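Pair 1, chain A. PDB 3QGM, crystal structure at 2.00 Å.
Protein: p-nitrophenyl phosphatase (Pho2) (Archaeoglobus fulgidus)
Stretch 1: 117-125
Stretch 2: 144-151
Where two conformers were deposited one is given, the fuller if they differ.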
# COMPACT_ATOMS: atom_id res chain seq x y z
N GLU A 117 -4.36 21.12 7.34
CA GLU A 117 -3.88 22.07 8.35
C GLU A 117 -2.77 21.45 9.18
O GLU A 117 -2.06 22.16 9.87
CB GLU A 117 -5.02 22.45 9.32
CG GLU A 117 -6.17 23.23 8.66
CD GLU A 117 -7.50 23.22 9.46
OE1 GLU A 117 -7.72 22.35 10.37
OE2 GLU A 117 -8.35 24.08 9.14
N ALA A 118 -2.63 20.12 9.12
CA ALA A 118 -1.69 19.41 9.99
C ALA A 118 -0.25 19.83 9.79
O ALA A 118 0.17 20.05 8.66
CB ALA A 118 -1.80 17.89 9.75
N GLU A 119 0.52 19.90 10.88
CA GLU A 119 1.98 19.91 10.81
C GLU A 119 2.57 18.50 10.87
O GLU A 119 3.71 18.31 10.49
CB GLU A 119 2.59 20.70 11.96
CG GLU A 119 1.75 21.84 12.49
CD GLU A 119 2.25 22.29 13.87
OE1 GLU A 119 3.50 22.32 14.01
OE2 GLU A 119 1.42 22.56 14.77
N TYR A 120 1.82 17.54 11.41
CA TYR A 120 2.28 16.15 11.48
C TYR A 120 1.24 15.22 10.87
O TYR A 120 0.03 15.36 11.14
CB TYR A 120 2.52 15.71 12.93
CG TYR A 120 3.78 16.24 13.61
CD1 TYR A 120 3.88 17.56 14.03
CD2 TYR A 120 4.89 15.39 13.81
CE1 TYR A 120 5.06 18.04 14.64
CE2 TYR A 120 6.08 15.87 14.41
CZ TYR A 120 6.13 17.19 14.83
OH TYR A 120 7.25 17.64 15.45
N LEU A 121 1.74 14.27 10.09
CA LEU A 121 0.98 13.12 9.67
C LEU A 121 1.35 11.96 10.59
O LEU A 121 2.51 11.59 10.68
CB LEU A 121 1.30 12.79 8.18
CG LEU A 121 0.81 11.45 7.61
CD1 LEU A 121 -0.74 11.32 7.75
CD2 LEU A 121 1.34 11.24 6.10
N VAL A 122 0.35 11.37 11.24
CA VAL A 122 0.52 10.28 12.18
C VAL A 122 -0.21 9.04 11.64
O VAL A 122 -1.42 9.03 11.48
CB VAL A 122 0.00 10.68 13.58
CG1 VAL A 122 0.29 9.62 14.61
CG2 VAL A 122 0.64 12.01 13.99
N VAL A 123 0.56 8.04 11.25
CA VAL A 123 -0.00 6.89 10.59
C VAL A 123 -0.08 5.79 11.61
O VAL A 123 0.90 5.44 12.20
CB VAL A 123 0.89 6.48 9.39
CG1 VAL A 123 0.64 5.04 9.03
CG2 VAL A 123 0.65 7.42 8.18
N GLY A 124 -1.28 5.32 11.89
CA GLY A 124 -1.51 4.13 12.68
C GLY A 124 -2.57 3.29 11.95
O GLY A 124 -3.34 3.83 11.14
N SER A 125 -2.60 2.00 12.24
CA SER A 125 -3.58 1.11 11.68
C SER A 125 -5.00 1.56 11.96
O SER A 125 -5.26 2.15 13.02
CB SER A 125 -3.42 -0.29 12.24
OG SER A 125 -4.10 -1.18 11.41
N GLY A 144 4.34 17.22 2.31
CA GLY A 144 5.71 17.12 2.80
C GLY A 144 5.85 17.37 4.29
O GLY A 144 6.97 17.50 4.79
N ILE A 145 4.73 17.37 5.00
CA ILE A 145 4.75 17.48 6.45
C ILE A 145 5.43 16.28 7.11
O ILE A 145 5.58 15.22 6.54
CB ILE A 145 3.34 17.78 7.03
CG1 ILE A 145 2.37 16.58 6.91
CG2 ILE A 145 2.72 19.01 6.30
CD1 ILE A 145 0.97 16.83 7.55
N ARG A 146 5.89 16.51 8.32
CA ARG A 146 6.63 15.53 9.08
C ARG A 146 5.71 14.33 9.30
O ARG A 146 4.55 14.48 9.61
CB ARG A 146 7.04 16.17 10.42
CG ARG A 146 7.79 15.25 11.38
CD ARG A 146 8.90 16.10 12.07
NE ARG A 146 9.66 15.36 13.06
CZ ARG A 146 10.75 14.64 12.80
NH1 ARG A 146 11.24 14.56 11.56
NH2 ARG A 146 11.38 14.01 13.79
N TYR A 147 6.27 13.14 9.18
CA TYR A 147 5.51 11.94 8.99
C TYR A 147 6.00 10.91 10.00
O TYR A 147 7.12 10.42 9.92
CB TYR A 147 5.65 11.53 7.51
CG TYR A 147 5.19 10.16 7.09
CD1 TYR A 147 4.35 9.37 7.89
CD2 TYR A 147 5.56 9.67 5.85
CE1 TYR A 147 3.95 8.10 7.47
CE2 TYR A 147 5.17 8.40 5.42
CZ TYR A 147 4.36 7.62 6.22
OH TYR A 147 4.02 6.37 5.78
N ILE A 148 5.14 10.60 10.97
CA ILE A 148 5.43 9.63 11.98
C ILE A 148 4.52 8.41 11.86
O ILE A 148 3.31 8.53 11.65
CB ILE A 148 5.20 10.22 13.39
CG1 ILE A 148 5.73 11.66 13.45
CG2 ILE A 148 5.93 9.33 14.41
CD1 ILE A 148 7.23 11.73 13.45
N ALA A 149 5.09 7.25 12.06
CA ALA A 149 4.28 6.02 12.12
C ALA A 149 4.43 5.39 13.51
O ALA A 149 5.50 5.39 14.11
CB ALA A 149 4.68 5.04 11.03
N THR A 150 3.33 4.87 14.02
CA THR A 150 3.27 4.24 15.31
C THR A 150 4.14 2.99 15.38
O THR A 150 4.86 2.75 16.36
CB THR A 150 1.79 3.89 15.66
OG1 THR A 150 1.21 3.13 14.58
CG2 THR A 150 0.95 5.17 15.86
N ASN A 151 4.08 2.21 14.32
CA ASN A 151 4.76 0.93 14.29
C ASN A 151 4.91 0.45 12.82
O ASN A 151 4.13 0.90 11.97
CB ASN A 151 3.97 -0.12 15.11
CG ASN A 151 2.64 -0.45 14.51
OD1 ASN A 151 1.77 0.41 14.40
ND2 ASN A 151 2.43 -1.74 14.21
O HOH W 1 5.94 19.26 9.09

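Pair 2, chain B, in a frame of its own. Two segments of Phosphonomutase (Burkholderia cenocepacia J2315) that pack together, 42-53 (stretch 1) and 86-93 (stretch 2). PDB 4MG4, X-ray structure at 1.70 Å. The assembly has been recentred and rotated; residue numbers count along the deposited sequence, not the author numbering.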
# COMPACT_ATOMS: atom_id res chain seq x y z
N VAL B 42 8.21 5.46 7.20
CA VAL B 42 9.13 4.79 8.14
C VAL B 42 10.47 5.55 8.23
O VAL B 42 11.02 5.68 9.34
CB VAL B 42 9.28 3.30 7.80
CG1 VAL B 42 10.38 2.66 8.64
CG2 VAL B 42 7.96 2.58 8.04
N ALA B 43 11.01 5.98 7.10
CA ALA B 43 12.25 6.79 7.10
C ALA B 43 12.03 8.12 7.87
O ALA B 43 12.87 8.52 8.70
CB ALA B 43 12.68 7.12 5.70
N ASP B 44 10.91 8.78 7.62
CA ASP B 44 10.65 10.03 8.35
C ASP B 44 10.46 9.86 9.84
O ASP B 44 10.72 10.81 10.60
CB ASP B 44 9.43 10.76 7.76
CG ASP B 44 9.71 11.41 6.42
OD1 ASP B 44 10.87 11.53 5.98
OD2 ASP B 44 8.74 11.81 5.75
N ALA B 45 10.04 8.69 10.27
CA ALA B 45 9.89 8.36 11.68
C ALA B 45 11.20 7.96 12.39
O ALA B 45 11.18 7.64 13.57
CB ALA B 45 8.87 7.27 11.82
N GLY B 46 12.30 7.96 11.64
CA GLY B 46 13.65 7.85 12.21
C GLY B 46 14.34 6.54 11.99
O GLY B 46 15.37 6.26 12.61
N ALA B 47 13.80 5.69 11.12
CA ALA B 47 14.47 4.42 10.88
C ALA B 47 15.84 4.62 10.31
O ALA B 47 16.10 5.62 9.60
CB ALA B 47 13.66 3.59 9.93
N VAL B 48 16.72 3.66 10.58
CA VAL B 48 18.10 3.74 10.08
C VAL B 48 18.34 2.89 8.82
O VAL B 48 19.34 3.05 8.13
CB VAL B 48 19.10 3.38 11.19
CG1 VAL B 48 19.01 4.43 12.30
CG2 VAL B 48 18.82 2.02 11.78
N ALA B 49 17.40 2.01 8.54
CA ALA B 49 17.40 1.21 7.35
C ALA B 49 15.97 0.76 7.13
O ALA B 49 15.17 0.80 8.07
CB ALA B 49 18.30 0.02 7.54
N LEU B 50 15.66 0.29 5.92
CA LEU B 50 14.36 -0.30 5.59
C LEU B 50 14.50 -1.76 5.12
O LEU B 50 15.50 -2.14 4.48
CB LEU B 50 13.70 0.45 4.44
CG LEU B 50 13.52 1.97 4.72
CD1 LEU B 50 12.97 2.58 3.46
CD2 LEU B 50 12.69 2.30 5.95
N ALA B 51 13.45 -2.54 5.40
CA ALA B 51 13.34 -3.87 4.89
C ALA B 51 12.04 -4.01 4.14
O ALA B 51 11.04 -3.36 4.51
CB ALA B 51 13.35 -4.89 6.02
N THR B 52 11.99 -4.86 3.13
CA THR B 52 10.70 -5.30 2.65
C THR B 52 10.37 -6.61 3.31
O THR B 52 11.28 -7.40 3.69
CB THR B 52 10.67 -5.42 1.15
OG1 THR B 52 11.44 -6.57 0.76
CG2 THR B 52 11.26 -4.19 0.50
N GLY B 53 9.08 -6.89 3.40
CA GLY B 53 8.64 -8.19 3.86
C GLY B 53 7.78 -8.79 2.76
O GLY B 53 6.87 -8.15 2.25
N ASP B 86 16.80 7.70 1.02
CA ASP B 86 18.24 7.55 0.98
C ASP B 86 18.77 6.43 1.91
O ASP B 86 20.00 6.20 2.03
CB ASP B 86 18.90 8.90 1.39
CG ASP B 86 18.66 9.99 0.35
OD1 ASP B 86 18.73 9.64 -0.85
OD2 ASP B 86 18.38 11.15 0.71
N LEU B 87 17.86 5.74 2.58
CA LEU B 87 18.27 4.68 3.50
C LEU B 87 18.68 3.41 2.78
O LEU B 87 18.21 3.11 1.66
CB LEU B 87 17.18 4.33 4.51
CG LEU B 87 16.66 5.45 5.47
CD1 LEU B 87 15.55 4.95 6.35
CD2 LEU B 87 17.85 5.93 6.33
N PRO B 88 19.57 2.63 3.39
CA PRO B 88 19.82 1.28 2.89
C PRO B 88 18.55 0.42 2.97
O PRO B 88 17.85 0.48 3.98
CB PRO B 88 20.87 0.71 3.86
CG PRO B 88 21.36 1.88 4.65
CD PRO B 88 20.24 2.85 4.68
N VAL B 89 18.32 -0.36 1.91
CA VAL B 89 17.12 -1.19 1.80
C VAL B 89 17.54 -2.64 1.63
O VAL B 89 18.33 -2.94 0.69
CB VAL B 89 16.21 -0.80 0.60
CG1 VAL B 89 15.03 -1.75 0.46
CG2 VAL B 89 15.75 0.64 0.78
N THR B 90 16.98 -3.52 2.45
CA THR B 90 17.16 -4.97 2.30
C THR B 90 15.85 -5.57 1.84
O THR B 90 14.76 -5.08 2.25
CB THR B 90 17.67 -5.61 3.59
OG1 THR B 90 17.99 -6.99 3.37
CG2 THR B 90 16.74 -5.39 4.76
N VAL B 91 15.94 -6.64 1.03
CA VAL B 91 14.75 -7.22 0.42
C VAL B 91 14.55 -8.66 0.83
O VAL B 91 15.46 -9.49 0.74
CB VAL B 91 14.78 -7.06 -1.12
CG1 VAL B 91 15.96 -7.76 -1.76
CG2 VAL B 91 13.53 -7.65 -1.73
N ASP B 92 13.31 -9.00 1.18
CA ASP B 92 12.93 -10.38 1.43
C ASP B 92 12.73 -11.09 0.12
O ASP B 92 11.78 -10.81 -0.62
CB ASP B 92 11.67 -10.42 2.29
CG ASP B 92 11.22 -11.83 2.64
OD1 ASP B 92 11.86 -12.83 2.30
OD2 ASP B 92 10.15 -11.88 3.36
N LEU B 93 13.64 -11.99 -0.20
CA LEU B 93 13.53 -12.81 -1.45
C LEU B 93 12.95 -14.20 -1.24
O LEU B 93 13.04 -15.05 -2.13
CB LEU B 93 14.89 -12.91 -2.10
CG LEU B 93 15.45 -11.54 -2.51
CD1 LEU B 93 16.84 -11.70 -3.06
CD2 LEU B 93 14.56 -10.81 -3.51
O HOH W 2 9.85 -8.49 -0.34

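The two pairs differ most sharply where the ladder of hydrogen bonds ends. In pair 1 the fourth rung is pure backbone: A:Thr150 N donates to A:Val123 O at 3.1 Å. In pair 2 the matching amide, B:Asp92 N, donates instead to a side chain, B:Thr52 OG1, also at 3.1 Å. Valine has no polar side-chain atom to offer, so here the acceptor is its backbone O, whereas threonine, with chi1 in the p well, places its hydroxyl where it can accept. A water reinforces the arrangement, lying 2.7 Å from B:Thr52 OG1 and donating to B:Asp92 O at 3.0 Å.

Up to that point the backbones agree closely, superposing with an RMSD of 0.6 Å over 14 residues. Each pair is two neighbouring parallel strands, 4.7 Å apart at closest approach and inclined by 19° in pair 1 and 17° in pair 2. The first three rungs match: A:Leu121 N to A:Arg146 O (2.9 Å) corresponds to B:Leu50 N to B:Pro88 O (2.9 Å), A:Ile148 N to A:Leu121 O (2.8 Å) to B:Thr90 N to B:Leu50 O (2.9 Å), and A:Val123 N to A:Ile148 O (2.8 Å) to B:Thr52 N to B:Thr90 O (2.9 Å).

Before the second strand, A:Ile145 and B:Leu87 both point toward the partner stretch and fill the same pocket by different branching. A:Ile145 CD1 lies 3.7 Å from A:Ala118 CB; B:Leu87 CD1 comes within 4.3 Å of the matching B:Ala47 CB. The small alanine leaves room for either chain. Within pair 2, B:Leu87 CD1 lies 3.7 Å from B:Ala43 CB, on the helix that precedes the strand.

The next position holds A:Arg146 or B:Pro88. In pair 1 a water bridges the arginine amide, accepting from A:Arg146 N (2.9 Å) and donating to A:Glu119 O (2.8 Å). Proline has no amide hydrogen to give, and its ring carbon B:Pro88 CD instead packs 3.6 Å from B:Val48 O. A:Arg146 lays its CB over one face of the A:Tyr120 ring, while B:Ala49, matching that tyrosine, offers only a methyl group.

Deeper in the sheet, A:Leu121 CD2 sits 4.2 Å from the centroid of the A:Tyr147 ring, a CH-pi contact over its face. Pair 2 has the slimmer B:Val89 in place of the tyrosine, and B:Leu50 CB meets B:Val89 CG2 at 4.2 Å. Its leucine also adopts another rotamer, chi1 m rather than t, and B:Leu50 CD2 reaches B:Leu87 CD1 at 3.9 Å.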